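Local coordinates for KaiC-like domain-containing protein (PDB 2EKD) that is of unknown function but has a KaiC-like, P-loop NTPase-type alpha/beta fold, whose relatives bind nucleotides, at residues F[10-15]-F[175-180]; F[33-38]-F[113-118]; F[131-136]-F[161-166]; F[124-129]-F[157-162]. All coordinates share one frame; numbering follows the deposited sequence.

Contact 1 (F[10-15]-F[175-180])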
loop_
_atom_site.group_PDB
_atom_site.type_symbol
_atom_site.label_atom_id
_atom_site.label_comp_id
_atom_site.label_asym_id
_atom_site.label_seq_id
_atom_site.Cartn_x
_atom_site.Cartn_y
_atom_site.Cartn_z
ATOM N N LYS F 10 28.496 22.719 -20.743
ATOM C CA LYS F 10 28.622 24.062 -20.184
ATOM C C LYS F 10 27.483 24.398 -19.207
ATOM O O LYS F 10 27.520 25.390 -18.485
ATOM C CB LYS F 10 28.654 25.064 -21.343
ATOM C CG LYS F 10 29.933 24.949 -22.179
ATOM C CD LYS F 10 31.191 25.298 -21.381
ATOM C CE LYS F 10 32.407 25.538 -22.286
ATOM N NZ LYS F 10 32.728 24.309 -23.008
ATOM N N LEU F 11 26.420 23.561 -19.227
ATOM C CA LEU F 11 25.348 23.736 -18.243
ATOM C C LEU F 11 25.818 23.335 -16.844
ATOM O O LEU F 11 25.221 23.663 -15.828
ATOM C CB LEU F 11 24.171 22.843 -18.632
ATOM C CG LEU F 11 23.559 23.200 -19.983
ATOM C CD1 LEU F 11 22.425 22.244 -20.362
ATOM C CD2 LEU F 11 22.968 24.606 -20.009
ATOM N N PHE F 12 26.905 22.536 -16.824
ATOM C CA PHE F 12 27.433 22.053 -15.558
ATOM C C PHE F 12 28.864 22.550 -15.311
ATOM O O PHE F 12 29.580 22.940 -16.224
ATOM C CB PHE F 12 27.408 20.523 -15.590
ATOM C CG PHE F 12 26.106 20.035 -16.162
ATOM C CD1 PHE F 12 24.960 20.058 -15.376
ATOM C CD2 PHE F 12 26.054 19.556 -17.461
ATOM C CE1 PHE F 12 23.756 19.607 -15.900
ATOM C CE2 PHE F 12 24.843 19.108 -17.979
ATOM C CZ PHE F 12 23.689 19.134 -17.204
ATOM N N ARG F 13 29.285 22.536 -14.054
ATOM C CA ARG F 13 30.642 22.948 -13.723
ATOM C C ARG F 13 31.387 21.797 -13.056
ATOM O O ARG F 13 30.771 20.905 -12.461
ATOM C CB ARG F 13 30.624 24.176 -12.811
ATOM C CG ARG F 13 29.979 23.969 -11.470
ATOM C CD ARG F 13 29.861 25.304 -10.756
ATOM N NE ARG F 13 31.145 25.996 -10.686
ATOM C CZ ARG F 13 31.306 27.229 -10.213
ATOM N NH1 ARG F 13 30.259 27.908 -9.763
ATOM N NH2 ARG F 13 32.512 27.783 -10.192
ATOM N N VAL F 14 32.711 21.811 -13.176
ATOM C CA VAL F 14 33.531 20.760 -12.600
ATOM C C VAL F 14 33.208 20.517 -11.141
ATOM O O VAL F 14 32.949 21.454 -10.383
ATOM C CB VAL F 14 35.039 21.077 -12.729
ATOM C CG1 VAL F 14 35.432 21.100 -14.185
ATOM C CG2 VAL F 14 35.355 22.409 -12.073
ATOM N N GLY F 15 33.218 19.243 -10.757
ATOM C CA GLY F 15 32.933 18.879 -9.384
ATOM C C GLY F 15 31.475 18.523 -9.166
ATOM O O GLY F 15 31.120 17.991 -8.111
ATOM N N VAL F 175 22.996 15.167 -4.827
ATOM C CA VAL F 175 23.566 15.598 -6.094
ATOM C C VAL F 175 23.409 17.108 -6.282
ATOM O O VAL F 175 22.590 17.737 -5.606
ATOM C CB VAL F 175 22.927 14.840 -7.292
ATOM C CG1 VAL F 175 23.130 13.333 -7.110
ATOM C CG2 VAL F 175 21.441 15.184 -7.417
ATOM N N THR F 176 24.196 17.684 -7.190
ATOM C CA THR F 176 24.146 19.124 -7.456
ATOM C C THR F 176 23.162 19.515 -8.562
ATOM O O THR F 176 22.679 20.645 -8.595
ATOM C CB THR F 176 25.547 19.682 -7.817
ATOM O OG1 THR F 176 26.120 18.897 -8.872
ATOM C CG2 THR F 176 26.464 19.646 -6.605
ATOM N N SER F 177 22.883 18.592 -9.477
ATOM C CA SER F 177 21.938 18.860 -10.559
ATOM C C SER F 177 21.147 17.601 -10.877
ATOM O O SER F 177 21.650 16.479 -10.736
ATOM C CB SER F 177 22.654 19.329 -11.833
ATOM O OG SER F 177 22.925 20.722 -11.812
ATOM N N ILE F 178 19.903 17.792 -11.296
ATOM C CA ILE F 178 19.053 16.666 -11.652
ATOM C C ILE F 178 18.421 16.899 -13.011
ATOM O O ILE F 178 17.831 17.951 -13.257
ATOM C CB ILE F 178 17.919 16.448 -10.628
ATOM C CG1 ILE F 178 18.516 16.140 -9.248
ATOM C CG2 ILE F 178 17.011 15.315 -11.104
ATOM C CD1 ILE F 178 17.486 16.051 -8.127
ATOM N N LEU F 179 18.569 15.917 -13.891
ATOM C CA LEU F 179 17.984 15.974 -15.218
ATOM C C LEU F 179 16.982 14.840 -15.328
ATOM O O LEU F 179 17.227 13.735 -14.836
ATOM C CB LEU F 179 19.048 15.794 -16.306
ATOM C CG LEU F 179 20.141 16.861 -16.423
ATOM C CD1 LEU F 179 21.042 16.534 -17.606
ATOM C CD2 LEU F 179 19.506 18.239 -16.597
ATOM N N GLU F 180 15.847 15.109 -15.956
ATOM C CA GLU F 180 14.859 14.063 -16.132
ATOM C C GLU F 180 14.507 13.968 -17.611
ATOM O O GLU F 180 14.046 14.939 -18.217
ATOM C CB GLU F 180 13.597 14.334 -15.306
ATOM C CG GLU F 180 12.883 13.041 -14.928
ATOM C CD GLU F 180 11.547 13.251 -14.234
ATOM O OE1 GLU F 180 11.453 14.138 -13.351
ATOM O OE2 GLU F 180 10.592 12.510 -14.565
#
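Phe12 reaches Leu179 with the far end of its ring: CZ lies 3.7 Å from Leu179 CD1, and the two side chains approach from opposite directions. The methyl comes in obliquely, neither squarely over the ring nor at its rim. Ser177 is placed differently, since its OG lies near the ring plane, 4.2 Å from Phe12 CD1, which is a loose van der Waals approach. A chi1 of -44° sets the Phe12 CG beside its backbone N. Leu11 CB lies over one face, 3.8 Å above the Phe12 ring centre. No hydrogen bond joins the two segments, and their nearest CA atoms, those of Phe12 and Ser177, are 8.1 Å apart, so side chains carry the contact.

Further out, Phe8 and Phe152 meet the Phe12 ring edge to face, while Ile186 and Ile188 of strand 185-190 touch Leu179. Glu16 organises the polar margin: its OE1 bonds Ser177 OG and Thr176 OG1, and its OE2 bonds Arg13 N. The loop leading into strand 17-22 thus lays an aromatic ring against the neighbouring parallel strand 177-182, in the core beside these two strands, consistent with a P-loop NTPase-like alpha/beta fold.

Contact 2 (F[33-38]-F[113-118])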
loop_
_atom_site.group_PDB
_atom_site.type_symbol
_atom_site.label_atom_id
_atom_site.label_comp_id
_atom_site.label_asym_id
_atom_site.label_seq_id
_atom_site.Cartn_x
_atom_site.Cartn_y
_atom_site.Cartn_z
ATOM N N TYR F 33 25.189 8.077 -25.739
ATOM C CA TYR F 33 25.953 8.112 -26.977
ATOM C C TYR F 33 26.333 9.555 -27.279
ATOM O O TYR F 33 27.458 9.842 -27.664
ATOM C CB TYR F 33 25.130 7.562 -28.144
ATOM C CG TYR F 33 25.933 7.444 -29.419
ATOM C CD1 TYR F 33 26.839 6.400 -29.595
ATOM C CD2 TYR F 33 25.822 8.401 -30.429
ATOM C CE1 TYR F 33 27.618 6.306 -30.739
ATOM C CE2 TYR F 33 26.604 8.320 -31.586
ATOM C CZ TYR F 33 27.499 7.268 -31.732
ATOM O OH TYR F 33 28.279 7.172 -32.862
ATOM N N TYR F 34 25.371 10.453 -27.103
ATOM C CA TYR F 34 25.575 11.874 -27.347
ATOM C C TYR F 34 26.712 12.425 -26.490
ATOM O O TYR F 34 27.554 13.193 -26.970
ATOM C CB TYR F 34 24.272 12.623 -27.064
ATOM C CG TYR F 34 24.388 14.129 -27.057
ATOM C CD1 TYR F 34 24.192 14.872 -28.229
ATOM C CD2 TYR F 34 24.663 14.818 -25.875
ATOM C CE1 TYR F 34 24.260 16.266 -28.221
ATOM C CE2 TYR F 34 24.733 16.215 -25.854
ATOM C CZ TYR F 34 24.529 16.931 -27.028
ATOM O OH TYR F 34 24.569 18.305 -27.003
ATOM N N ILE F 35 26.747 12.021 -25.227
ATOM C CA ILE F 35 27.789 12.478 -24.317
ATOM C C ILE F 35 29.178 11.916 -24.663
ATOM O O ILE F 35 30.181 12.624 -24.556
ATOM C CB ILE F 35 27.430 12.115 -22.850
ATOM C CG1 ILE F 35 26.276 13.003 -22.367
ATOM C CG2 ILE F 35 28.652 12.277 -21.945
ATOM C CD1 ILE F 35 25.818 12.712 -20.932
ATOM N N VAL F 36 29.241 10.653 -25.082
ATOM C CA VAL F 36 30.527 10.027 -25.409
ATOM C C VAL F 36 31.058 10.458 -26.792
ATOM O O VAL F 36 32.189 10.910 -26.938
ATOM C CB VAL F 36 30.391 8.494 -25.390
ATOM C CG1 VAL F 36 31.687 7.859 -25.884
ATOM C CG2 VAL F 36 30.129 8.015 -23.974
ATOM N N ASN F 37 30.213 10.228 -27.838
ATOM C CA ASN F 37 30.613 10.612 -29.195
ATOM C C ASN F 37 31.096 12.067 -29.210
ATOM O O ASN F 37 32.216 12.387 -29.614
ATOM C CB ASN F 37 29.376 10.468 -30.094
ATOM C CG ASN F 37 29.757 10.456 -31.566
ATOM O OD1 ASN F 37 28.955 10.795 -32.445
ATOM N ND2 ASN F 37 30.993 9.994 -31.844
ATOM N N ASN F 38 30.162 12.963 -28.794
ATOM C CA ASN F 38 30.400 14.384 -28.614
ATOM C C ASN F 38 31.245 14.639 -27.370
ATOM O O ASN F 38 30.766 14.603 -26.244
ATOM C CB ASN F 38 29.046 15.081 -28.476
ATOM C CG ASN F 38 28.264 14.913 -29.753
ATOM O OD1 ASN F 38 28.166 15.816 -30.579
ATOM N ND2 ASN F 38 27.692 13.707 -29.913
ATOM N N PRO F 113 39.785 18.048 -16.466
ATOM C CA PRO F 113 38.663 17.253 -15.953
ATOM C C PRO F 113 38.150 16.235 -16.971
ATOM O O PRO F 113 38.397 16.363 -18.172
ATOM C CB PRO F 113 37.617 18.312 -15.657
ATOM C CG PRO F 113 37.791 19.229 -16.823
ATOM C CD PRO F 113 39.307 19.370 -16.915
ATOM N N VAL F 114 37.426 15.232 -16.489
ATOM C CA VAL F 114 36.871 14.212 -17.372
ATOM C C VAL F 114 35.353 14.149 -17.226
ATOM O O VAL F 114 34.812 14.478 -16.170
ATOM C CB VAL F 114 37.445 12.793 -17.057
ATOM C CG1 VAL F 114 38.971 12.815 -17.083
ATOM C CG2 VAL F 114 36.958 12.319 -15.709
ATOM N N ILE F 115 34.669 13.754 -18.293
ATOM C CA ILE F 115 33.220 13.595 -18.246
ATOM C C ILE F 115 33.102 12.164 -17.738
ATOM O O ILE F 115 33.672 11.240 -18.326
ATOM C CB ILE F 115 32.581 13.751 -19.643
ATOM C CG1 ILE F 115 32.827 15.175 -20.162
ATOM C CG2 ILE F 115 31.083 13.468 -19.574
ATOM C CD1 ILE F 115 32.380 16.271 -19.207
ATOM N N ASN F 116 32.376 11.992 -16.639
ATOM C CA ASN F 116 32.259 10.694 -15.981
ATOM C C ASN F 116 30.852 10.095 -15.905
ATOM O O ASN F 116 30.135 10.298 -14.928
ATOM C CB ASN F 116 32.841 10.839 -14.564
ATOM C CG ASN F 116 32.885 9.533 -13.798
ATOM O OD1 ASN F 116 32.987 9.539 -12.571
ATOM N ND2 ASN F 116 32.826 8.407 -14.510
ATOM N N PRO F 117 30.433 9.358 -16.944
ATOM C CA PRO F 117 29.098 8.756 -16.906
ATOM C C PRO F 117 29.138 7.519 -16.017
ATOM O O PRO F 117 29.983 6.648 -16.205
ATOM C CB PRO F 117 28.838 8.383 -18.368
ATOM C CG PRO F 117 29.720 9.352 -19.138
ATOM C CD PRO F 117 30.974 9.332 -18.314
ATOM N N VAL F 118 28.238 7.456 -15.042
ATOM C CA VAL F 118 28.149 6.314 -14.134
ATOM C C VAL F 118 26.846 5.599 -14.475
ATOM O O VAL F 118 25.767 6.183 -14.371
ATOM C CB VAL F 118 28.109 6.766 -12.663
ATOM C CG1 VAL F 118 28.027 5.554 -11.746
ATOM C CG2 VAL F 118 29.352 7.589 -12.339
#
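Between Ile115 and Pro117, the two residues that touch Ile35, Asn116 turns to the other side of strand 114-119, and its ND2 is held by the backbone O of Val44 and, weakly, by Asp46 OD2. Both partners belong to the region of the adjacent strand 44-48, so the amide adds a side-chain bond to a join between strands that the backbone bonds of Ile115 with Pro42 and Val44 already make.

On the helix side, one methyl does the work. Ile35 CG2 lies 3.6 Å from Ile115 CG2 and 4.2 Å from Pro117 CG, meeting two successive side chains on the same strand face. With chi1 at -72° placing CG1 of Ile35 beside the backbone N, the CG2 methyl is left anti to that N and is directed at the strand. The two isoleucines meet at a slant, whereas Ile35 and the proline run past one another, heading opposite ways. The CA atoms of Ile35 and Ile115 are 8.2 Å apart, and all the contacts found are between side chains.

Phe9 touches both isoleucines, Phe8 adds to Ile35, and Phe152 adds to Ile115. The surfaces facing each other across the contact are therefore wholly apolar, with no hydrogen bond between the segments; helix 29-37 is held to the sheet here by dispersion and burial, and the polar bonds named here go to other parts of the chain, not across the interface.

Contact 3 (F[131-136]-F[161-166])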
loop_
_atom_site.group_PDB
_atom_site.type_symbol
_atom_site.label_atom_id
_atom_site.label_comp_id
_atom_site.label_asym_id
_atom_site.label_seq_id
_atom_site.Cartn_x
_atom_site.Cartn_y
_atom_site.Cartn_z
ATOM N N PHE F 131 19.670 -0.230 4.756
ATOM C CA PHE F 131 21.010 0.052 5.264
ATOM C C PHE F 131 22.056 0.062 4.155
ATOM O O PHE F 131 22.925 0.929 4.128
ATOM C CB PHE F 131 21.403 -0.982 6.323
ATOM C CG PHE F 131 22.761 -0.746 6.923
ATOM C CD1 PHE F 131 22.974 0.314 7.802
ATOM C CD2 PHE F 131 23.829 -1.576 6.607
ATOM C CE1 PHE F 131 24.231 0.544 8.356
ATOM C CE2 PHE F 131 25.094 -1.355 7.157
ATOM C CZ PHE F 131 25.292 -0.292 8.033
ATOM N N GLU F 132 21.978 -0.904 3.245
ATOM C CA GLU F 132 22.933 -0.974 2.144
ATOM C C GLU F 132 22.665 0.147 1.138
ATOM O O GLU F 132 23.592 0.673 0.522
ATOM C CB GLU F 132 22.859 -2.353 1.470
ATOM C CG GLU F 132 23.213 -3.486 2.429
ATOM C CD GLU F 132 22.834 -4.879 1.926
ATOM O OE1 GLU F 132 21.704 -5.068 1.411
ATOM O OE2 GLU F 132 23.670 -5.802 2.072
ATOM N N ASN F 133 21.397 0.516 0.983
ATOM C CA ASN F 133 21.018 1.594 0.069
ATOM C C ASN F 133 21.650 2.897 0.548
ATOM O O ASN F 133 22.218 3.658 -0.238
ATOM C CB ASN F 133 19.491 1.755 0.028
ATOM C CG ASN F 133 18.794 0.634 -0.744
ATOM O OD1 ASN F 133 17.571 0.530 -0.717
ATOM N ND2 ASN F 133 19.568 -0.196 -1.441
ATOM N N ILE F 134 21.545 3.156 1.845
ATOM C CA ILE F 134 22.121 4.363 2.418
ATOM C C ILE F 134 23.632 4.412 2.129
ATOM O O ILE F 134 24.186 5.481 1.868
ATOM C CB ILE F 134 21.843 4.420 3.944
ATOM C CG1 ILE F 134 20.369 4.748 4.174
ATOM C CG2 ILE F 134 22.721 5.459 4.615
ATOM C CD1 ILE F 134 19.861 4.387 5.550
ATOM N N ASN F 135 24.297 3.263 2.167
ATOM C CA ASN F 135 25.731 3.242 1.881
ATOM C C ASN F 135 25.980 3.580 0.415
ATOM O O ASN F 135 26.980 4.210 0.079
ATOM C CB ASN F 135 26.346 1.882 2.228
ATOM C CG ASN F 135 26.442 1.660 3.727
ATOM O OD1 ASN F 135 26.751 2.587 4.479
ATOM N ND2 ASN F 135 26.185 0.429 4.170
ATOM N N VAL F 136 25.063 3.172 -0.456
ATOM C CA VAL F 136 25.196 3.478 -1.875
ATOM C C VAL F 136 25.099 4.993 -2.050
ATOM O O VAL F 136 25.884 5.596 -2.787
ATOM C CB VAL F 136 24.087 2.804 -2.717
ATOM C CG1 VAL F 136 24.129 3.337 -4.150
ATOM C CG2 VAL F 136 24.282 1.285 -2.713
ATOM N N GLU F 161 12.556 4.419 -7.167
ATOM C CA GLU F 161 11.329 4.927 -6.560
ATOM C C GLU F 161 10.436 3.813 -6.007
ATOM O O GLU F 161 9.989 3.876 -4.859
ATOM C CB GLU F 161 10.573 5.759 -7.600
ATOM C CG GLU F 161 9.122 6.099 -7.275
ATOM C CD GLU F 161 8.971 7.049 -6.107
ATOM O OE1 GLU F 161 9.738 8.034 -6.036
ATOM O OE2 GLU F 161 8.071 6.819 -5.267
ATOM N N LYS F 162 10.194 2.786 -6.813
ATOM C CA LYS F 162 9.337 1.680 -6.398
ATOM C C LYS F 162 9.989 0.715 -5.405
ATOM O O LYS F 162 9.291 0.029 -4.660
ATOM C CB LYS F 162 8.835 0.934 -7.638
ATOM C CG LYS F 162 8.103 1.859 -8.610
ATOM C CD LYS F 162 7.675 1.147 -9.879
ATOM C CE LYS F 162 7.013 2.104 -10.868
ATOM N NZ LYS F 162 5.886 2.873 -10.254
ATOM N N HIS F 163 11.317 0.659 -5.389
ATOM C CA HIS F 163 12.022 -0.211 -4.450
ATOM C C HIS F 163 12.081 0.483 -3.088
ATOM O O HIS F 163 11.786 -0.124 -2.060
ATOM C CB HIS F 163 13.445 -0.491 -4.934
ATOM C CG HIS F 163 14.271 -1.268 -3.956
ATOM N ND1 HIS F 163 14.022 -2.591 -3.655
ATOM C CD2 HIS F 163 15.352 -0.910 -3.222
ATOM C CE1 HIS F 163 14.917 -3.017 -2.780
ATOM N NE2 HIS F 163 15.736 -2.015 -2.502
ATOM N N SER F 164 12.476 1.755 -3.092
ATOM C CA SER F 164 12.556 2.546 -1.871
ATOM C C SER F 164 12.471 4.037 -2.168
ATOM O O SER F 164 13.473 4.686 -2.475
ATOM C CB SER F 164 13.849 2.263 -1.116
ATOM O OG SER F 164 13.892 3.046 0.065
ATOM N N SER F 165 11.262 4.573 -2.071
ATOM C CA SER F 165 11.022 5.984 -2.333
ATOM C C SER F 165 11.936 6.904 -1.506
ATOM O O SER F 165 12.415 7.922 -2.008
ATOM C CB SER F 165 9.550 6.308 -2.065
ATOM O OG SER F 165 9.132 7.413 -2.845
ATOM N N PRO F 166 12.176 6.571 -0.223
ATOM C CA PRO F 166 13.052 7.423 0.595
ATOM C C PRO F 166 14.449 7.548 -0.016
ATOM O O PRO F 166 15.031 8.633 -0.055
ATOM C CB PRO F 166 13.080 6.699 1.942
ATOM C CG PRO F 166 11.712 6.123 2.028
ATOM C CD PRO F 166 11.502 5.565 0.619
#
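The amide oxygen of Asn133 comes to the edge of the His163 ring, close to its plane. OD1 is 3.6 Å from His163 NE2 and equally 3.6 Å from CD2, so it straddles that ring bond; the amide and ring planes are 67° apart, and the pair makes no hydrogen bond. The second approach is to carbon, with Asn133 OD1 4.1 Å from Ser164 CB. His163 chi1, at 174°, extends the imidazole toward helix 130-141.

The hydrogen bonds of both polar groups go to a third element. Asn133 ND2 bonds Ile125 O, and His163 NE2 bonds Gly128 O. Gly128 O, just past helix 121-127, is used by both, weakly by Asn133, consistent with the absence of a bond between them. Four helix ends meet here in an alpha/beta fold: Ser164 occupies the N-cap position of helix 165-174, directly after helix 157-163 stops.

A further bond, local to 161-166, spans that break. Ser165 OG donates to Glu161 OE2 over 2.7 Å, arriving from above the carboxylate plane, 38° out of it; Lys162 NZ of a neighbouring subunit also bonds this hydroxyl. As for packing, Ile167 lies against the Asn133 side chain.

Contact 4 (F[124-129]-F[157-162])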
loop_
_atom_site.group_PDB
_atom_site.type_symbol
_atom_site.label_atom_id
_atom_site.label_comp_id
_atom_site.label_asym_id
_atom_site.label_seq_id
_atom_site.Cartn_x
_atom_site.Cartn_y
_atom_site.Cartn_z
ATOM N N LEU F 124 22.342 -1.578 -7.845
ATOM C CA LEU F 124 22.919 -1.747 -6.510
ATOM C C LEU F 124 21.863 -1.494 -5.450
ATOM O O LEU F 124 21.846 -2.135 -4.395
ATOM C CB LEU F 124 24.063 -0.763 -6.282
ATOM C CG LEU F 124 25.330 -0.937 -7.112
ATOM C CD1 LEU F 124 26.351 0.146 -6.708
ATOM C CD2 LEU F 124 25.893 -2.337 -6.876
ATOM N N ILE F 125 20.991 -0.540 -5.739
ATOM C CA ILE F 125 19.934 -0.165 -4.827
ATOM C C ILE F 125 18.821 -1.205 -4.802
ATOM O O ILE F 125 18.319 -1.552 -3.735
ATOM C CB ILE F 125 19.362 1.208 -5.220
ATOM C CG1 ILE F 125 20.423 2.280 -4.962
ATOM C CG2 ILE F 125 18.071 1.485 -4.455
ATOM C CD1 ILE F 125 20.058 3.653 -5.474
ATOM N N LEU F 126 18.438 -1.698 -5.978
ATOM C CA LEU F 126 17.383 -2.701 -6.064
ATOM C C LEU F 126 17.783 -3.968 -5.308
ATOM O O LEU F 126 16.934 -4.638 -4.719
ATOM C CB LEU F 126 17.095 -3.051 -7.530
ATOM C CG LEU F 126 16.059 -4.149 -7.800
ATOM C CD1 LEU F 126 14.719 -3.740 -7.186
ATOM C CD2 LEU F 126 15.903 -4.371 -9.303
ATOM N N LEU F 127 19.074 -4.282 -5.319
ATOM C CA LEU F 127 19.591 -5.478 -4.658
ATOM C C LEU F 127 19.769 -5.385 -3.145
ATOM O O LEU F 127 19.786 -6.408 -2.462
ATOM C CB LEU F 127 20.935 -5.870 -5.275
ATOM C CG LEU F 127 20.903 -6.453 -6.690
ATOM C CD1 LEU F 127 22.263 -6.271 -7.353
ATOM C CD2 LEU F 127 20.512 -7.924 -6.622
ATOM N N GLY F 128 19.907 -4.173 -2.615
ATOM C CA GLY F 128 20.120 -4.041 -1.188
ATOM C C GLY F 128 18.959 -3.567 -0.339
ATOM O O GLY F 128 17.942 -3.078 -0.847
ATOM N N ASN F 129 19.113 -3.728 0.971
ATOM C CA ASN F 129 18.094 -3.288 1.907
ATOM C C ASN F 129 18.311 -1.796 2.200
ATOM O O ASN F 129 19.167 -1.154 1.592
ATOM C CB ASN F 129 18.150 -4.118 3.201
ATOM C CG ASN F 129 19.521 -4.111 3.850
ATOM O OD1 ASN F 129 20.272 -3.136 3.742
ATOM N ND2 ASN F 129 19.847 -5.198 4.551
ATOM N N ARG F 157 14.784 5.817 -12.713
ATOM C CA ARG F 157 14.019 6.388 -11.606
ATOM C C ARG F 157 12.967 5.481 -10.962
ATOM O O ARG F 157 12.936 5.341 -9.743
ATOM C CB ARG F 157 13.349 7.687 -12.066
ATOM C CG ARG F 157 12.586 8.403 -10.967
ATOM C CD ARG F 157 11.699 9.497 -11.526
ATOM N NE ARG F 157 11.256 10.408 -10.476
ATOM C CZ ARG F 157 10.445 10.068 -9.478
ATOM N NH1 ARG F 157 9.974 8.831 -9.386
ATOM N NH2 ARG F 157 10.114 10.972 -8.564
ATOM N N ASN F 158 12.110 4.879 -11.778
ATOM C CA ASN F 158 11.055 4.005 -11.278
ATOM C C ASN F 158 11.577 2.817 -10.486
ATOM O O ASN F 158 10.960 2.404 -9.503
ATOM C CB ASN F 158 10.184 3.501 -12.430
ATOM C CG ASN F 158 9.412 4.618 -13.103
ATOM O OD1 ASN F 158 9.062 5.616 -12.467
ATOM N ND2 ASN F 158 9.125 4.450 -14.392
ATOM N N VAL F 159 12.700 2.260 -10.920
ATOM C CA VAL F 159 13.295 1.138 -10.222
ATOM C C VAL F 159 13.667 1.548 -8.795
ATOM O O VAL F 159 13.416 0.801 -7.853
ATOM C CB VAL F 159 14.557 0.633 -10.953
ATOM C CG1 VAL F 159 15.330 -0.322 -10.065
ATOM C CG2 VAL F 159 14.161 -0.064 -12.243
ATOM N N ILE F 160 14.262 2.729 -8.629
ATOM C CA ILE F 160 14.641 3.186 -7.291
ATOM C C ILE F 160 13.396 3.626 -6.514
ATOM O O ILE F 160 13.200 3.251 -5.359
ATOM C CB ILE F 160 15.626 4.386 -7.342
ATOM C CG1 ILE F 160 16.915 3.989 -8.069
ATOM C CG2 ILE F 160 15.937 4.847 -5.934
ATOM C CD1 ILE F 160 17.922 5.128 -8.203
ATOM N N GLU F 161 12.556 4.419 -7.167
ATOM C CA GLU F 161 11.329 4.927 -6.560
ATOM C C GLU F 161 10.436 3.813 -6.007
ATOM O O GLU F 161 9.989 3.876 -4.859
ATOM C CB GLU F 161 10.573 5.759 -7.600
ATOM C CG GLU F 161 9.122 6.099 -7.275
ATOM C CD GLU F 161 8.971 7.049 -6.107
ATOM O OE1 GLU F 161 9.738 8.034 -6.036
ATOM O OE2 GLU F 161 8.071 6.819 -5.267
ATOM N N LYS F 162 10.194 2.786 -6.813
ATOM C CA LYS F 162 9.337 1.680 -6.398
ATOM C C LYS F 162 9.989 0.715 -5.405
ATOM O O LYS F 162 9.291 0.029 -4.660
ATOM C CB LYS F 162 8.835 0.934 -7.638
ATOM C CG LYS F 162 8.103 1.859 -8.610
ATOM C CD LYS F 162 7.675 1.147 -9.879
ATOM C CE LYS F 162 7.013 2.104 -10.868
ATOM N NZ LYS F 162 5.886 2.873 -10.254
#
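Helix 121-127 and helix 157-163, which follow the adjacent parallel strands 114-119 and 149-156, pack together through two aliphatic pairs, Ile125 with Ile160 and Leu126 with Val159. In the first, two slanting side chains meet: Ile125 CD1 lies 3.8 Å from Ile160 CD1 and 4.1 Å from Ile160 CG1. The second pair crosses at about a right angle, with Val159 CG1 set 4.1 Å from Leu126 CB and 4.2 Å from Leu126 CD2. That single valine methyl stands opposite its own backbone N (chi1 168°) and touches both the root and one tip of the leucine.

The helices come close, as the 6.6 Å between the CA atoms of Leu126 and Ile160 indicates, and all four side chains are buried. His122 touches Val159 and Ile160, Leu168 and Leu171 of helix 165-174 cover Ile160, and Leu170 of a neighbouring subunit packs on Leu126 and Val159, so the pair of helices also contributes to the assembly. Outside the interface, along helix 157-163, Arg157 NH1 and Glu161 OE1 form a weak salt bridge of 3.5 Å, one turn apart. Such packing between helices that leave neighbouring parallel strands is a feature of layered alpha/beta folds built from beta-alpha-beta units.

Overall arrangement
From the N terminus, contact 1 opens first and closes last, joining the loop before strand 17-22 to strand 177-182 and enclosing the other three contacts. Inside it, contact 2 closes its loop between helix 29-37 and strand 114-119 before either remaining contact opens. Contacts 4 and 3 then interleave: 124-129 opens before 131-136, and their second segments overlap at Glu161 and Lys162, their centres only 6 Å apart. Contacts 1 and 2 reach the same sheet and touch through Val14 and Pro113, whereas contacts 3 and 4 join helices on the opposite side of the chain's centre from contact 2, about 26 and 24 Å from it between centres.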